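Local coordinates for MstE (Scytonema sp. PCC 10023, PDB 6SBF), which is a monodomain class II terpene cyclase that assembles complex isoprenoid scaffolds, probably by acid-initiated cyclisation of a polyprenyl precursor on the way to merosterols, at residues A[219-224]-A[268-273]; A[308-313]-A[341-346]. The protein carries 1 engineered substitution. All blocks are in the same frame, centred on the assembly; numbering follows the deposited sequence. Where two conformers were deposited one is given.

Contact 1: A[219-224]-A[268-273]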
loop_
_atom_site.group_PDB
_atom_site.type_symbol
_atom_site.label_atom_id
_atom_site.label_comp_id
_atom_site.label_asym_id
_atom_site.label_seq_id
_atom_site.Cartn_x
_atom_site.Cartn_y
_atom_site.Cartn_z
ATOM N N THR A 219 8.247 -1.711 4.735
ATOM C CA THR A 219 9.414 -0.979 5.250
ATOM C C THR A 219 9.169 0.530 5.079
ATOM O O THR A 219 9.418 1.309 6.013
ATOM C CB THR A 219 10.689 -1.447 4.558
ATOM O OG1 THR A 219 10.860 -2.855 4.823
ATOM C CG2 THR A 219 11.906 -0.682 5.061
ATOM N N ALA A 220 8.751 0.962 3.899
ATOM C CA ALA A 220 8.507 2.414 3.663
ATOM C C ALA A 220 7.414 2.893 4.616
ATOM O O ALA A 220 7.572 3.938 5.245
ATOM C CB ALA A 220 8.078 2.630 2.239
ATOM N N LEU A 221 6.289 2.179 4.707
ATOM C CA LEU A 221 5.188 2.654 5.549
ATOM C C LEU A 221 5.620 2.728 7.001
ATOM O O LEU A 221 5.234 3.639 7.729
ATOM C CB LEU A 221 3.978 1.756 5.369
ATOM C CG LEU A 221 3.206 1.941 4.066
ATOM C CD1 LEU A 221 2.230 0.844 3.872
ATOM C CD2 LEU A 221 2.536 3.314 3.996
ATOM N N THR A 222 6.368 1.744 7.478
ATOM C CA THR A 222 6.790 1.733 8.896
ATOM C C THR A 222 7.749 2.897 9.155
ATOM O O THR A 222 7.568 3.636 10.160
ATOM C CB THR A 222 7.413 0.399 9.297
ATOM O OG1 THR A 222 6.494 -0.684 9.084
ATOM C CG2 THR A 222 7.776 0.456 10.756
ATOM N N ALA A 223 8.755 3.052 8.304
ATOM C CA ALA A 223 9.717 4.143 8.490
ATOM C C ALA A 223 8.993 5.506 8.433
ATOM O O ALA A 223 9.352 6.430 9.196
ATOM C CB ALA A 223 10.799 4.054 7.477
ATOM N N GLU A 224 8.017 5.630 7.536
ATOM C CA GLU A 224 7.257 6.897 7.446
ATOM C C GLU A 224 6.490 7.132 8.745
ATOM O O GLU A 224 6.419 8.302 9.227
ATOM C CB GLU A 224 6.274 6.823 6.281
ATOM C CG GLU A 224 6.888 7.013 4.916
ATOM C CD GLU A 224 5.943 6.766 3.745
ATOM O OE1 GLU A 224 4.774 6.296 3.977
ATOM O OE2 GLU A 224 6.380 7.026 2.600
ATOM N N THR A 268 9.890 -0.707 -6.605
ATOM C CA THR A 268 10.757 0.467 -6.848
ATOM C C THR A 268 10.062 1.755 -6.352
ATOM O O THR A 268 10.727 2.585 -5.723
ATOM C CB THR A 268 11.172 0.588 -8.312
ATOM O OG1 THR A 268 11.862 -0.615 -8.672
ATOM C CG2 THR A 268 12.051 1.761 -8.584
ATOM N N ALA A 269 8.772 1.888 -6.574
ATOM C CA ALA A 269 8.031 3.090 -6.134
ATOM C C ALA A 269 8.024 3.131 -4.609
ATOM O O ALA A 269 8.263 4.222 -4.021
ATOM C CB ALA A 269 6.623 3.030 -6.690
ATOM N N TRP A 270 7.814 2.000 -3.947
ATOM C CA TRP A 270 7.850 2.021 -2.482
ATOM C C TRP A 270 9.276 2.305 -1.994
ATOM O O TRP A 270 9.426 3.000 -0.972
ATOM C CB TRP A 270 7.233 0.739 -1.886
ATOM C CG TRP A 270 5.733 0.807 -1.863
ATOM C CD1 TRP A 270 4.807 0.138 -2.613
ATOM C CD2 TRP A 270 4.972 1.685 -1.001
ATOM N NE1 TRP A 270 3.541 0.521 -2.269
ATOM C CE2 TRP A 270 3.606 1.491 -1.317
ATOM C CE3 TRP A 270 5.305 2.629 -0.044
ATOM C CZ2 TRP A 270 2.597 2.193 -0.641
ATOM C CZ3 TRP A 270 4.316 3.283 0.637
ATOM C CH2 TRP A 270 2.996 3.087 0.322
ATOM N N CYS A 271 10.292 1.749 -2.655
ATOM C CA CYS A 271 11.667 2.048 -2.233
ATOM C C CYS A 271 11.950 3.547 -2.401
ATOM O O CYS A 271 12.662 4.128 -1.554
ATOM C CB CYS A 271 12.625 1.177 -3.015
ATOM S SG CYS A 271 14.286 1.137 -2.365
ATOM N N LEU A 272 11.461 4.148 -3.454
ATOM C CA LEU A 272 11.654 5.604 -3.690
ATOM C C LEU A 272 11.029 6.370 -2.521
ATOM O O LEU A 272 11.691 7.313 -1.991
ATOM C CB LEU A 272 11.105 5.963 -5.051
ATOM C CG LEU A 272 11.127 7.442 -5.416
ATOM C CD1 LEU A 272 12.526 8.008 -5.269
ATOM C CD2 LEU A 272 10.572 7.659 -6.809
ATOM N N ARG A 273 9.836 5.997 -2.071
ATOM C CA ARG A 273 9.228 6.681 -0.927
ATOM C C ARG A 273 10.131 6.498 0.320
ATOM O O ARG A 273 10.327 7.475 1.062
ATOM C CB ARG A 273 7.849 6.128 -0.631
ATOM C CG ARG A 273 6.831 6.702 -1.542
ATOM C CD ARG A 273 5.407 6.319 -1.174
ATOM N NE ARG A 273 4.891 6.630 0.174
ATOM C CZ ARG A 273 3.586 6.724 0.473
ATOM N NH1 ARG A 273 2.674 6.751 -0.477
ATOM N NH2 ARG A 273 3.187 6.792 1.733
HETATM O O HOH W 1 8.277 8.851 2.170
#

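Contact 2: A[308-313]-A[341-346]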
loop_
_atom_site.group_PDB
_atom_site.type_symbol
_atom_site.label_atom_id
_atom_site.label_comp_id
_atom_site.label_asym_id
_atom_site.label_seq_id
_atom_site.Cartn_x
_atom_site.Cartn_y
_atom_site.Cartn_z
ATOM N N SER A 308 2.478 -4.870 -10.965
ATOM C CA SER A 308 3.445 -5.620 -10.143
ATOM C C SER A 308 3.067 -5.608 -8.685
ATOM O O SER A 308 3.917 -5.889 -7.841
ATOM C CB SER A 308 4.889 -5.176 -10.415
ATOM O OG SER A 308 5.043 -3.783 -10.138
ATOM N N ALA A 309 1.828 -5.267 -8.337
ATOM C CA ALA A 309 1.372 -5.255 -6.951
ATOM C C ALA A 309 0.930 -6.654 -6.555
ATOM O O ALA A 309 -0.202 -7.012 -6.697
ATOM C CB ALA A 309 0.294 -4.237 -6.747
ATOM N N TYR A 310 1.915 -7.435 -6.078
ATOM C CA TYR A 310 1.725 -8.869 -5.805
ATOM C C TYR A 310 1.201 -9.090 -4.416
ATOM O O TYR A 310 1.926 -8.827 -3.424
ATOM C CB TYR A 310 2.968 -9.688 -6.113
ATOM C CG TYR A 310 3.323 -9.741 -7.574
ATOM C CD1 TYR A 310 2.454 -10.264 -8.508
ATOM C CD2 TYR A 310 4.508 -9.261 -8.063
ATOM C CE1 TYR A 310 2.772 -10.287 -9.859
ATOM C CE2 TYR A 310 4.855 -9.282 -9.393
ATOM C CZ TYR A 310 3.985 -9.813 -10.322
ATOM O OH TYR A 310 4.333 -9.805 -11.631
ATOM N N LEU A 311 -0.039 -9.558 -4.346
ATOM C CA LEU A 311 -0.818 -9.813 -3.130
ATOM C C LEU A 311 -0.823 -11.340 -2.929
ATOM O O LEU A 311 -1.311 -12.092 -3.823
ATOM C CB LEU A 311 -2.225 -9.270 -3.315
ATOM C CG LEU A 311 -3.179 -9.420 -2.151
ATOM C CD1 LEU A 311 -2.747 -8.544 -1.009
ATOM C CD2 LEU A 311 -4.587 -9.063 -2.621
ATOM N N ARG A 312 -0.370 -11.782 -1.800
ATOM C CA ARG A 312 -0.330 -13.207 -1.534
ATOM C C ARG A 312 -1.453 -13.609 -0.621
ATOM O O ARG A 312 -1.922 -12.819 0.215
ATOM C CB ARG A 312 1.083 -13.540 -1.218
ATOM C CG ARG A 312 1.417 -13.133 0.145
ATOM C CD ARG A 312 2.961 -13.240 0.101
ATOM N NE ARG A 312 3.426 -12.788 1.354
ATOM C CZ ARG A 312 4.720 -12.659 1.854
ATOM N NH1 ARG A 312 4.803 -12.229 3.086
ATOM N NH2 ARG A 312 5.829 -12.925 1.210
ATOM N N ILE A 313 -1.911 -14.844 -0.828
ATOM C CA ILE A 313 -2.976 -15.422 -0.016
ATOM C C ILE A 313 -2.343 -16.571 0.753
ATOM O O ILE A 313 -2.293 -17.712 0.292
ATOM C CB ILE A 313 -4.137 -15.885 -0.874
ATOM C CG1 ILE A 313 -4.617 -14.766 -1.816
ATOM C CG2 ILE A 313 -5.197 -16.400 0.088
ATOM C CD1 ILE A 313 -4.959 -13.402 -1.140
ATOM N N GLY A 341 -1.867 -20.223 -0.885
ATOM C CA GLY A 341 -0.514 -20.455 -1.367
ATOM C C GLY A 341 -0.254 -19.855 -2.711
ATOM O O GLY A 341 0.810 -20.129 -3.275
ATOM N N SER A 342 -1.126 -18.970 -3.171
ATOM C CA SER A 342 -0.936 -18.299 -4.475
ATOM C C SER A 342 -0.860 -16.777 -4.333
ATOM O O SER A 342 -1.175 -16.253 -3.249
ATOM C CB SER A 342 -2.016 -18.707 -5.433
ATOM O OG SER A 342 -3.157 -17.887 -5.251
ATOM N N ILE A 343 -0.389 -16.189 -5.410
ATOM C CA ILE A 343 -0.202 -14.748 -5.533
ATOM C C ILE A 343 -1.093 -14.268 -6.663
ATOM O O ILE A 343 -1.049 -14.813 -7.778
ATOM C CB ILE A 343 1.279 -14.437 -5.768
ATOM C CG1 ILE A 343 2.138 -14.909 -4.620
ATOM C CG2 ILE A 343 1.502 -12.969 -6.048
ATOM C CD1 ILE A 343 3.639 -14.752 -4.863
ATOM N N ILE A 344 -1.808 -13.188 -6.395
ATOM C CA ILE A 344 -2.560 -12.440 -7.425
ATOM C C ILE A 344 -1.953 -11.059 -7.637
ATOM O O ILE A 344 -1.135 -10.616 -6.848
ATOM C CB ILE A 344 -4.051 -12.433 -7.060
ATOM C CG1 ILE A 344 -4.364 -11.601 -5.823
ATOM C CG2 ILE A 344 -4.580 -13.862 -6.957
ATOM C CD1 ILE A 344 -5.813 -11.275 -5.755
ATOM N N PHE A 345 -2.396 -10.406 -8.687
ATOM C CA PHE A 345 -1.897 -9.050 -8.981
ATOM C C PHE A 345 -3.052 -8.150 -9.428
ATOM O O PHE A 345 -4.195 -8.574 -9.602
ATOM C CB PHE A 345 -0.751 -9.094 -10.004
ATOM C CG PHE A 345 -1.151 -9.561 -11.372
ATOM C CD1 PHE A 345 -1.468 -8.712 -12.381
ATOM C CD2 PHE A 345 -1.038 -10.921 -11.684
ATOM C CE1 PHE A 345 -1.809 -9.154 -13.640
ATOM C CE2 PHE A 345 -1.380 -11.369 -12.950
ATOM C CZ PHE A 345 -1.729 -10.472 -13.923
ATOM N N ASP A 346 -2.687 -6.900 -9.577
ATOM C CA ASP A 346 -3.622 -5.830 -9.968
ATOM C C ASP A 346 -3.784 -5.825 -11.479
ATOM O O ASP A 346 -3.065 -5.136 -12.200
ATOM C CB ASP A 346 -3.117 -4.501 -9.453
ATOM C CG ASP A 346 -1.686 -4.131 -9.870
ATOM O OD1 ASP A 346 -0.766 -4.986 -9.860
ATOM O OD2 ASP A 346 -1.482 -2.917 -10.158
#

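Contact 1: A[219-224]-A[268-273]
Glu224 OE2 is gripped twice, by Arg273 NE at 2.9 Å and by a water at 2.7 Å. The water also donates to the backbone O of Arg273, so it ties the carboxylate to the arginine's own helix. The other oxygen, OE1, takes Arg273 NH2 at 2.8 Å. This is a bidentate, side-on salt bridge with nearly straight bonds. OE2 uses its syn lone pair, and OE1 is met on its syn side. Carboxylate and guanidinium planes lie 25° apart, though the two side chains cross at about a right angle. The Arg273 chain bends at chi3 (57°), which turns NE back toward Glu224. Trp270 CZ3 lies over one guanidinium face, offset toward the rim. Helices 215-229 and 265-275 run nearly parallel here, 19° apart with axes 8.9 Å from each other, consistent with neighbouring helices of the α6-α6 barrel. Nearer the N-terminal ends of the two segments the contact is apolar. Ala220 CB fits against Trp270, 3.6 Å from CE3. Leu221 brings CD2 to within 3.7 Å of Trp270 CH2. Phe266 and Tyr217 meet the Trp270 ring edge-to-face, and Thr355 of helix 350-363 also touches Trp270.

Contact 2: A[308-313]-A[341-346]
Tyr310 lies beside Phe345, both side chains pointing the same way. Tyr310 CE1 meets Phe345 most closely at CB, 3.7 Å away, at the root of the phenylalanine, and lies oblique to its ring. Ile343 crosses Tyr310 at about a right angle. Its CG2 branch, anti to the backbone N, reaches Tyr310 CB at 3.6 Å. The far end of Tyr310 is fixed outside the pair, where OH hydrogen-bonds His260 NE2 and the ring meets Tyr329 edge-to-face.

Arg312 and Ile343 share one face of the sheet. Arg312 CB touches Ile343 CG1 at 3.8 Å, while the extended chain carries the guanidinium away to Asn322, with NE bonded to the backbone of Tyr210. Leu311 and Ile344 occupy the other face. They lie side by side, Leu311 CD2 4.0 Å from Ile344 CD1. Phe50 of strand 47-50 packs on Ile344 and Ile313.

The backbones hold these side chains in register. Leu311 and Ile344 form a hydrogen-bonded pair, with Leu311 N to Ile344 O at 2.9 Å and Ile344 N to Leu311 O at 2.8 Å. Beyond the strands the pairing passes to a side chain. An inverse gamma turn centred on Ala309 leads the chain into strand 311-313, and Asp346 binds it there. Asp346 CG sits between its backbone N and carbonyl carbon (chi1 55°), and OD1 accepts the N-H of Ala309 at 3.0 Å from above the carboxylate plane. Thr352 takes the other oxygen, OD2.

Strands 311-313 and 342-344 thus make an antiparallel pair, with 342-344 in the middle of a three-stranded mixed sheet completed by 328-329, a small sheet within a mainly helical terpene cyclase.

How the contacts relate
The two contacts follow one another in the sequence: both segments of contact 1 precede those of contact 2. Their centres are about 19 Å apart, and their nearest atoms are about 7 Å apart without touching. Contact 1 joins helices 215-229 and 265-275. Contact 2 joins two strands of the small sheet, farther from the centre of the chain. Helix 265-275 connects them: its first residues, Thr265 and Phe266, hydrogen-bond Ser308 OG, and Phe266 is a neighbour of both contacts. Helix 350-363 touches both as well. The sheet of contact 2 is therefore attached to one helix of contact 1, 265-275, and to helix 350-363, which packs against that contact.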